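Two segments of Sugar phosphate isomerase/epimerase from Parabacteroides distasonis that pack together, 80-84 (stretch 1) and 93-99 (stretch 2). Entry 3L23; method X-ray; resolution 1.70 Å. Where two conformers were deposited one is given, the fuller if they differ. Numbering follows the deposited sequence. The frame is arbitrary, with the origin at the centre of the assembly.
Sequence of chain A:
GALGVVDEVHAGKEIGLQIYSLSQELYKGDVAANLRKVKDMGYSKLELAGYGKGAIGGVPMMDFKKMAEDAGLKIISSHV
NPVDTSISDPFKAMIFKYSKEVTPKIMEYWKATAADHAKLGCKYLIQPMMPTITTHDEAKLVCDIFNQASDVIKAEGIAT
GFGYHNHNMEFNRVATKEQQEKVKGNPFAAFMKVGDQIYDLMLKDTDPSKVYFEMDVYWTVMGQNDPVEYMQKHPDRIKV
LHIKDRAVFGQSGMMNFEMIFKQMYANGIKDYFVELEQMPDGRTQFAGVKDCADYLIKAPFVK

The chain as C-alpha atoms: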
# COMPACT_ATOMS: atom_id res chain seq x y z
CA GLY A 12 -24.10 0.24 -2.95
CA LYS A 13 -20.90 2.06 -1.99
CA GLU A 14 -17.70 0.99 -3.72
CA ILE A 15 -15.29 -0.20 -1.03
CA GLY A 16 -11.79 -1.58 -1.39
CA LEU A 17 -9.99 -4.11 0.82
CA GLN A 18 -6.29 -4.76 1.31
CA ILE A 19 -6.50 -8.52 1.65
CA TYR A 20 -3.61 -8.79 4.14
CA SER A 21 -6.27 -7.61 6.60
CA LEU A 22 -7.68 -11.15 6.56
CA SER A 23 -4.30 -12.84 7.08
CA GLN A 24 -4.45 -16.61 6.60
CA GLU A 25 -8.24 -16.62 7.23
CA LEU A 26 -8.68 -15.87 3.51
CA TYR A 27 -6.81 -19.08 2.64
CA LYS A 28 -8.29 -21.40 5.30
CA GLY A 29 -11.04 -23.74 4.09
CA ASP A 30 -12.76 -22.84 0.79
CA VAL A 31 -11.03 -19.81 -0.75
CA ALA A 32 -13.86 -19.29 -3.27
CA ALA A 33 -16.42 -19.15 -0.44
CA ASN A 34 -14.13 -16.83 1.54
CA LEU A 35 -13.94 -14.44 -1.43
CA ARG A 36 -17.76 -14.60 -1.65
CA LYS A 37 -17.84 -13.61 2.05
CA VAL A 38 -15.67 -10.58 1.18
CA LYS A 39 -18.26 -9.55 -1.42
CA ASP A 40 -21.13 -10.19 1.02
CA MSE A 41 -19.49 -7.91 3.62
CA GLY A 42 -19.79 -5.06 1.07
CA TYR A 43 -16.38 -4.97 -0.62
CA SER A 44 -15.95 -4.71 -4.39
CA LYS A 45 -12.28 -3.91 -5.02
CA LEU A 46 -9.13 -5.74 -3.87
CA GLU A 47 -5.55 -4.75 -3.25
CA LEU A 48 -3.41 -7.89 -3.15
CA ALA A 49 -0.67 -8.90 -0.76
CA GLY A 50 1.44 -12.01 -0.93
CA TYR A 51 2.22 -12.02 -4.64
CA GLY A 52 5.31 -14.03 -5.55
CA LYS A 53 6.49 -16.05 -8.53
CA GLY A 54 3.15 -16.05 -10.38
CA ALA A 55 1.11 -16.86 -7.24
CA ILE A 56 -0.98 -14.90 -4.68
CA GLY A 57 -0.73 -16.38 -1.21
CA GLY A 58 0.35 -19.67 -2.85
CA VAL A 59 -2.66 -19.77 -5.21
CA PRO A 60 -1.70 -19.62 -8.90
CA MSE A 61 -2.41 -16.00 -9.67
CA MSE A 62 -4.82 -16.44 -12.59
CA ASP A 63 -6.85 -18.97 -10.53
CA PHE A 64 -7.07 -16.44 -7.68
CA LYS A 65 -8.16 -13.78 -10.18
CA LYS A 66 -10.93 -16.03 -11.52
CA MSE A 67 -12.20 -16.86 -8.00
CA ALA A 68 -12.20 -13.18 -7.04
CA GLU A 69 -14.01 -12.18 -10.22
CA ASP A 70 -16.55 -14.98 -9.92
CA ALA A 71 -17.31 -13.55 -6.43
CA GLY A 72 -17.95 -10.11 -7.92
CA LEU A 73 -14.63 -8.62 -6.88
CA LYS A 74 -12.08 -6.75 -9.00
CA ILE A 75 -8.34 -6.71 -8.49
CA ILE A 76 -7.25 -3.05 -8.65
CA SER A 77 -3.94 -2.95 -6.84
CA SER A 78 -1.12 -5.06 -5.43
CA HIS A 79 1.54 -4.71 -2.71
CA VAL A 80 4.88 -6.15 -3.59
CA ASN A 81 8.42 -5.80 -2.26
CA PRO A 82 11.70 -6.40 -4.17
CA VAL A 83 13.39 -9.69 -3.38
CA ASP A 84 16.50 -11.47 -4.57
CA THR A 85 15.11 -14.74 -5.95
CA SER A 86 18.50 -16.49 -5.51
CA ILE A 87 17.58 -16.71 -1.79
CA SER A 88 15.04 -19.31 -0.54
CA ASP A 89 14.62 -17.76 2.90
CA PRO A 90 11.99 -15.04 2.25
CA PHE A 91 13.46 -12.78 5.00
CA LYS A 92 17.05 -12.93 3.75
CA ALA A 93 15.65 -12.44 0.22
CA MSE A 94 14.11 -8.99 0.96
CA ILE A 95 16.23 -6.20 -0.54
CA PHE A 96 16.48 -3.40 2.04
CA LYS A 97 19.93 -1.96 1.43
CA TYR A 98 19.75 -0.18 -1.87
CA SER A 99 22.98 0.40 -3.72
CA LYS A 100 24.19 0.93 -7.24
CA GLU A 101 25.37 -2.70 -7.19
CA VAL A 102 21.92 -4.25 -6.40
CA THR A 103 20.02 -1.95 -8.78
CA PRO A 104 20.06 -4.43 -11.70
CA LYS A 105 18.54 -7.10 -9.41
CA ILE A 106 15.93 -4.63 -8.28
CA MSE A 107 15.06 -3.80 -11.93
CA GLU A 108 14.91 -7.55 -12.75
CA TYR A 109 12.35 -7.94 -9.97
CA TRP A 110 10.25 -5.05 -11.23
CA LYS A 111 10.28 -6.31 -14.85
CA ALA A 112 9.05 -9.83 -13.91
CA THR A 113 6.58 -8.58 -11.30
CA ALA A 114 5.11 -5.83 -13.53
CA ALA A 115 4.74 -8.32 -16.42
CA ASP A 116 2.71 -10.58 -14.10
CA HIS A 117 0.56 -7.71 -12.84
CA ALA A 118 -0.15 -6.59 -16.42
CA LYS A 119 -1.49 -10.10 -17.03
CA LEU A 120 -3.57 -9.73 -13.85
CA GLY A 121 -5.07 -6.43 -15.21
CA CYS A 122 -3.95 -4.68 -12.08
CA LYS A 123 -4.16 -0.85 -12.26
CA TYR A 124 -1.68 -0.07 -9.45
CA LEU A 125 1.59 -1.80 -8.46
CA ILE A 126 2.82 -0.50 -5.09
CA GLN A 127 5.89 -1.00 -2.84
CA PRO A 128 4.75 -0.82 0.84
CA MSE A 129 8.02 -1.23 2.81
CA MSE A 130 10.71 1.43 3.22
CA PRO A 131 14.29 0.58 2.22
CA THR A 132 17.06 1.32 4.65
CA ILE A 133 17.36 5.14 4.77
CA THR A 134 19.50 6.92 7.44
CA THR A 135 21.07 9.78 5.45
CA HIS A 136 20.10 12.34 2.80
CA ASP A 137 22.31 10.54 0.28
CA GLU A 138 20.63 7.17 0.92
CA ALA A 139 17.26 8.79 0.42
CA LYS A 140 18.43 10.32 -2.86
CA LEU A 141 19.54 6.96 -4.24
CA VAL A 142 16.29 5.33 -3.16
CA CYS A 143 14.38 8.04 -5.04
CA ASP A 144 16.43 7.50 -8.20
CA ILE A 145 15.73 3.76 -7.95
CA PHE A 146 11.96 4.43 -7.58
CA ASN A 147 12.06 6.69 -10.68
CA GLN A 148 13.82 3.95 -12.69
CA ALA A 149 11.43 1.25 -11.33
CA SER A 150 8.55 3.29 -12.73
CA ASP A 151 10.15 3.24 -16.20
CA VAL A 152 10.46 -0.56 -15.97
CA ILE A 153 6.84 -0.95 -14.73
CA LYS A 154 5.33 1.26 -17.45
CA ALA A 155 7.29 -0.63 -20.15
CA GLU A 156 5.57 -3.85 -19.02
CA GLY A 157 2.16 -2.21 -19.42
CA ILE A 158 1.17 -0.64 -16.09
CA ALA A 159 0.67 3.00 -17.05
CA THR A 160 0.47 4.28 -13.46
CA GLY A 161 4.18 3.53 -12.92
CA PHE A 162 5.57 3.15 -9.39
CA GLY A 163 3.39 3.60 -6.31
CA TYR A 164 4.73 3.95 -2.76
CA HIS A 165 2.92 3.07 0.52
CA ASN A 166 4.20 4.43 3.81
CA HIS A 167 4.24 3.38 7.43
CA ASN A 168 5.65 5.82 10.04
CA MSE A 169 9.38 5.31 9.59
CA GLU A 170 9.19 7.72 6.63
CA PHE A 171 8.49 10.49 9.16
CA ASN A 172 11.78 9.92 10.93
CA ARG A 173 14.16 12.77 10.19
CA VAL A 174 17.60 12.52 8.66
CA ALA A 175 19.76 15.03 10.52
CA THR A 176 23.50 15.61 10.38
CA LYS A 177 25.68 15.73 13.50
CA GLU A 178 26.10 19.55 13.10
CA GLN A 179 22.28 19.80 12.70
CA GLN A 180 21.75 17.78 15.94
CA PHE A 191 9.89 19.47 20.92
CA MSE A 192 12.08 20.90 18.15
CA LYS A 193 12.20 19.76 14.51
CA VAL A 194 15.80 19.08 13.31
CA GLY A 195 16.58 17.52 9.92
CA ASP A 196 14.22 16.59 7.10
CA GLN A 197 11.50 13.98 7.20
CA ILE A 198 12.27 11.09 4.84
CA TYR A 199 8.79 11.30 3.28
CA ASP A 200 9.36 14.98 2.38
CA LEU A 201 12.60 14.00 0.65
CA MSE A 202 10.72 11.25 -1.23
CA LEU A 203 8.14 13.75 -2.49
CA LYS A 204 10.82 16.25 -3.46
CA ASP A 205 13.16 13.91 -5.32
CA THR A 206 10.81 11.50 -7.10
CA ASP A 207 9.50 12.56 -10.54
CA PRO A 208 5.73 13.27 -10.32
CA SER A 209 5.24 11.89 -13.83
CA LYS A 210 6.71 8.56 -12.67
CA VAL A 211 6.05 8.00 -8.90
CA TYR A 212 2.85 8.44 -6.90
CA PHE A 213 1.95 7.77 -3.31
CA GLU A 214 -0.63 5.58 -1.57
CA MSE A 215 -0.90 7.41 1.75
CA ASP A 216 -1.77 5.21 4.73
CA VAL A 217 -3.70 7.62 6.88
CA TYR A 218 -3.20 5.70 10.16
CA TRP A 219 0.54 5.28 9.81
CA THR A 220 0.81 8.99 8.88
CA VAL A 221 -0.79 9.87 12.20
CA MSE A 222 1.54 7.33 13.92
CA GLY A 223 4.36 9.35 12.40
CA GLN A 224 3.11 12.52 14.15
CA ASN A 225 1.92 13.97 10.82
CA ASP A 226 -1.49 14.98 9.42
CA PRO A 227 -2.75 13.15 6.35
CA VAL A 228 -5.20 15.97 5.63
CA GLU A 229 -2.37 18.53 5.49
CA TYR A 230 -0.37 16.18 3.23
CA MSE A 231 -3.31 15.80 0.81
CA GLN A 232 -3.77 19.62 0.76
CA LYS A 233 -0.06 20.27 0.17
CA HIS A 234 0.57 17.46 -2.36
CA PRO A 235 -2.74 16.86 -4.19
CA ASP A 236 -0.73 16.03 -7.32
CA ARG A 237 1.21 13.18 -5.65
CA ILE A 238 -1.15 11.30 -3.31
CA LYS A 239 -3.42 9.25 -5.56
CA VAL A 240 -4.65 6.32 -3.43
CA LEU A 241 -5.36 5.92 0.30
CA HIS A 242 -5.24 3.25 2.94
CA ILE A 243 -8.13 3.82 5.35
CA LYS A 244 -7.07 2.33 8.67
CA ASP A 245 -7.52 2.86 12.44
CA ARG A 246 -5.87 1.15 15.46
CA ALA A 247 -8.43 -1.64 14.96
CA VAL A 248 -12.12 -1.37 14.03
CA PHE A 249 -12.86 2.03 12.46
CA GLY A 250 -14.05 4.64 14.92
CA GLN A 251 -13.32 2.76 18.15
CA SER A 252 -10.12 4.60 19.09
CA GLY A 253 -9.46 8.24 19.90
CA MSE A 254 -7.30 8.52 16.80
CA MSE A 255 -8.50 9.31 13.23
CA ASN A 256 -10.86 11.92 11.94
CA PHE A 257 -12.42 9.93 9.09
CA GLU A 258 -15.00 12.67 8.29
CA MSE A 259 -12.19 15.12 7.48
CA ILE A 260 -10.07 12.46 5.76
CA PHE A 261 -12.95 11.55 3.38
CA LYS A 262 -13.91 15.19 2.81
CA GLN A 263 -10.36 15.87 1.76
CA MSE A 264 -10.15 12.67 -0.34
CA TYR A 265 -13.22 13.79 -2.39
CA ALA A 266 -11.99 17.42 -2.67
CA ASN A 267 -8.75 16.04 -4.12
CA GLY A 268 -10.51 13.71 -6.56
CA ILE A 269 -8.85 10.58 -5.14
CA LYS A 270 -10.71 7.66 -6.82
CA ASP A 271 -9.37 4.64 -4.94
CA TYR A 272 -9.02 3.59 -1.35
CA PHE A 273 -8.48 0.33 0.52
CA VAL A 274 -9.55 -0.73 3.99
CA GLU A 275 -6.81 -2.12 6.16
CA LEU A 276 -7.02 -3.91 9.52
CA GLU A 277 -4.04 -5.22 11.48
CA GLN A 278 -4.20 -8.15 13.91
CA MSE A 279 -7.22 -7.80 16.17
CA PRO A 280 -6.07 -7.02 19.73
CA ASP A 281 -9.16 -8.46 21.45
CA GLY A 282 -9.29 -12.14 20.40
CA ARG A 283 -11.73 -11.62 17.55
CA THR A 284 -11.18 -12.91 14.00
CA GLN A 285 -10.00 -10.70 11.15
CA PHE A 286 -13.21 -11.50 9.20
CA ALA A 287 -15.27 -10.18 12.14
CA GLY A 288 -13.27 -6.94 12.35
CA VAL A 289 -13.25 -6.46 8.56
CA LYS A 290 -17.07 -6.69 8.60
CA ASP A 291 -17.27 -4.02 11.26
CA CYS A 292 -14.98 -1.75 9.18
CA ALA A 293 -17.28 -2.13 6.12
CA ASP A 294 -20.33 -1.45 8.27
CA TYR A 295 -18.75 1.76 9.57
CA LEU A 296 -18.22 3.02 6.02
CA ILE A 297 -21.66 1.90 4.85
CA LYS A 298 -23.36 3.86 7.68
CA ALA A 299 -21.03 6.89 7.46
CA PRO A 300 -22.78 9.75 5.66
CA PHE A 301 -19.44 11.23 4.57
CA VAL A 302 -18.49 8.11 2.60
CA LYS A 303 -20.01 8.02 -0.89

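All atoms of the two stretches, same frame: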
# COMPACT_ATOMS: atom_id res chain seq x y z
N VAL A 80 3.78 -5.26 -3.35
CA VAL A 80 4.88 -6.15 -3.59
C VAL A 80 6.18 -5.50 -3.11
O VAL A 80 6.31 -4.29 -3.12
CB VAL A 80 5.02 -6.47 -5.10
CG1 VAL A 80 3.74 -7.19 -5.61
CG2 VAL A 80 5.31 -5.19 -5.91
N ASN A 81 7.13 -6.32 -2.68
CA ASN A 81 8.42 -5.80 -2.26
C ASN A 81 9.57 -6.51 -2.99
O ASN A 81 9.56 -7.74 -3.04
CB ASN A 81 8.62 -6.06 -0.76
CG ASN A 81 7.83 -5.14 0.11
OD1 ASN A 81 7.98 -3.88 0.10
ND2 ASN A 81 6.94 -5.76 0.88
N PRO A 82 10.54 -5.76 -3.54
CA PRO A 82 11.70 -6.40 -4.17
C PRO A 82 12.42 -7.45 -3.34
O PRO A 82 12.74 -7.23 -2.15
CB PRO A 82 12.64 -5.23 -4.46
CG PRO A 82 11.71 -4.09 -4.67
CD PRO A 82 10.58 -4.29 -3.73
N VAL A 83 12.66 -8.59 -3.98
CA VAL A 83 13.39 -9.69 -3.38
C VAL A 83 14.40 -10.22 -4.37
O VAL A 83 14.24 -10.07 -5.58
CB VAL A 83 12.48 -10.89 -2.95
CG1 VAL A 83 11.56 -10.53 -1.76
CG2 VAL A 83 11.69 -11.41 -4.14
N ASP A 84 15.46 -10.82 -3.82
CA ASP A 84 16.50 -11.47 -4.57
C ASP A 84 16.07 -12.93 -4.65
O ASP A 84 16.15 -13.65 -3.65
CB ASP A 84 17.84 -11.31 -3.84
CG ASP A 84 19.01 -12.01 -4.55
OD1 ASP A 84 18.77 -12.91 -5.38
OD2 ASP A 84 20.17 -11.66 -4.26
N ALA A 93 15.83 -12.78 1.63
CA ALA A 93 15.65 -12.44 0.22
C ALA A 93 15.23 -10.99 0.03
O ALA A 93 15.43 -10.46 -1.04
CB ALA A 93 14.61 -13.37 -0.43
N MSE A 94 14.62 -10.38 1.05
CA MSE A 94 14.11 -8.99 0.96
C MSE A 94 15.26 -7.99 0.81
O MSE A 94 16.18 -7.97 1.63
CB MSE A 94 13.26 -8.61 2.18
CG MSE A 94 11.86 -9.27 2.25
SE MSE A 94 10.67 -8.61 3.74
CE MSE A 94 10.12 -6.95 2.98
N ILE A 95 15.19 -7.17 -0.23
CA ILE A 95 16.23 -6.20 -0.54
C ILE A 95 15.91 -4.90 0.21
O ILE A 95 14.98 -4.19 -0.13
CB ILE A 95 16.33 -5.95 -2.05
CG1 ILE A 95 16.59 -7.27 -2.78
CG2 ILE A 95 17.42 -4.88 -2.33
CD1 ILE A 95 16.50 -7.19 -4.31
N PHE A 96 16.66 -4.62 1.26
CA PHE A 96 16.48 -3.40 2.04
C PHE A 96 17.58 -2.39 1.80
O PHE A 96 17.32 -1.19 1.86
CB PHE A 96 16.46 -3.70 3.55
CG PHE A 96 15.16 -4.18 4.05
CD1 PHE A 96 14.13 -3.27 4.33
CD2 PHE A 96 14.95 -5.53 4.28
CE1 PHE A 96 12.91 -3.71 4.81
CE2 PHE A 96 13.71 -5.97 4.75
CZ PHE A 96 12.70 -5.06 5.02
N LYS A 97 18.79 -2.85 1.60
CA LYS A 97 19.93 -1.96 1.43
C LYS A 97 20.10 -1.70 -0.04
O LYS A 97 20.59 -2.55 -0.78
CB LYS A 97 21.20 -2.53 2.03
CG LYS A 97 22.35 -1.54 1.93
N TYR A 98 19.69 -0.52 -0.48
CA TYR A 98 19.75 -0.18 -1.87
C TYR A 98 21.18 0.29 -2.13
O TYR A 98 21.88 0.82 -1.25
CB TYR A 98 18.68 0.86 -2.23
CG TYR A 98 17.28 0.31 -2.38
CD1 TYR A 98 16.90 -0.93 -1.84
CD2 TYR A 98 16.32 1.05 -3.07
CE1 TYR A 98 15.59 -1.39 -1.98
CE2 TYR A 98 15.04 0.60 -3.22
CZ TYR A 98 14.68 -0.63 -2.67
OH TYR A 98 13.41 -1.11 -2.81
N SER A 99 21.65 0.01 -3.32
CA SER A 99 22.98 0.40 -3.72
C SER A 99 23.00 0.38 -5.22
O SER A 99 22.11 -0.18 -5.84
CB SER A 99 24.05 -0.57 -3.22
OG SER A 99 23.86 -1.87 -3.79

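What holds the two segments together most firmly? Two backbone hydrogen bonds do, one running in each direction. The amide of Asp84 donates to the carbonyl of Ala93, with 2.8 Å between Asp84 N and Ala93 O and an angle of 166° at the hydrogen. In return the amide of Ile95 donates to the carbonyl of Pro82, with 3.1 Å between Ile95 N and Pro82 O and an almost straight angle of 176°. Proline has no amide hydrogen to give, but its carbonyl is a fully competent acceptor, and here that is the role it plays.

How do these bonds set the register of the backbones? They flank Val83 and Met94, whose CA atoms lie 4.5 Å apart, and together they make a single beta bridge. Neither segment forms a regular strand; the pairing is a single bridge, and the end-to-end directions of the touching parts differ by 104°. The close fit also brings Val83 CA to 3.2 Å from Ala93 O, a CA-H...O contact with an angle of 129° at the hydrogen. The Ala93 carbonyl thus receives the strong amide bond of Asp84 and this more bent, weaker approach as well.

Which side chains pack around the bridge? Ile95 points toward the other segment, and its chi angles (m, t) carry CD1 along the backbone there: Ile95 CD1 lies 3.7 Å from Val83 C and 3.8 Å from Asp84 N. The same methyl makes a looser apolar contact with the proline ring, 4.3 Å from Ile95 CD1 to Pro82 CB. The side chain of Val83 packs instead against Ala93 and Met94. Val83 CB sits 4.1 Å from Ala93 CB, while Val83 CG1 lies 4.0 Å from Met94 CA and 4.2 Å from Met94 CG.

What happens at the margins of the contact? Met94 is a selenomethionine whose CA-to-CB bond points away, yet the end of its side chain comes nearer, placing Met94 CE 4.0 Å from Asn81 ND2. This is van der Waals contact beside a polar group. Tyr98 likewise reaches in with its end, and Tyr98 OH lies 3.9 Å from Pro82 CG; the hydroxyl finds its hydrogen bonding elsewhere in the structure. Asp84 leads the end of its side chain away, so its tie to the other segment is made by its backbone amide, not its carboxylate. Altogether the two segments bury 358 Å², counting both sides, a modest area in which apolar packing accompanies two well-aligned backbone bonds.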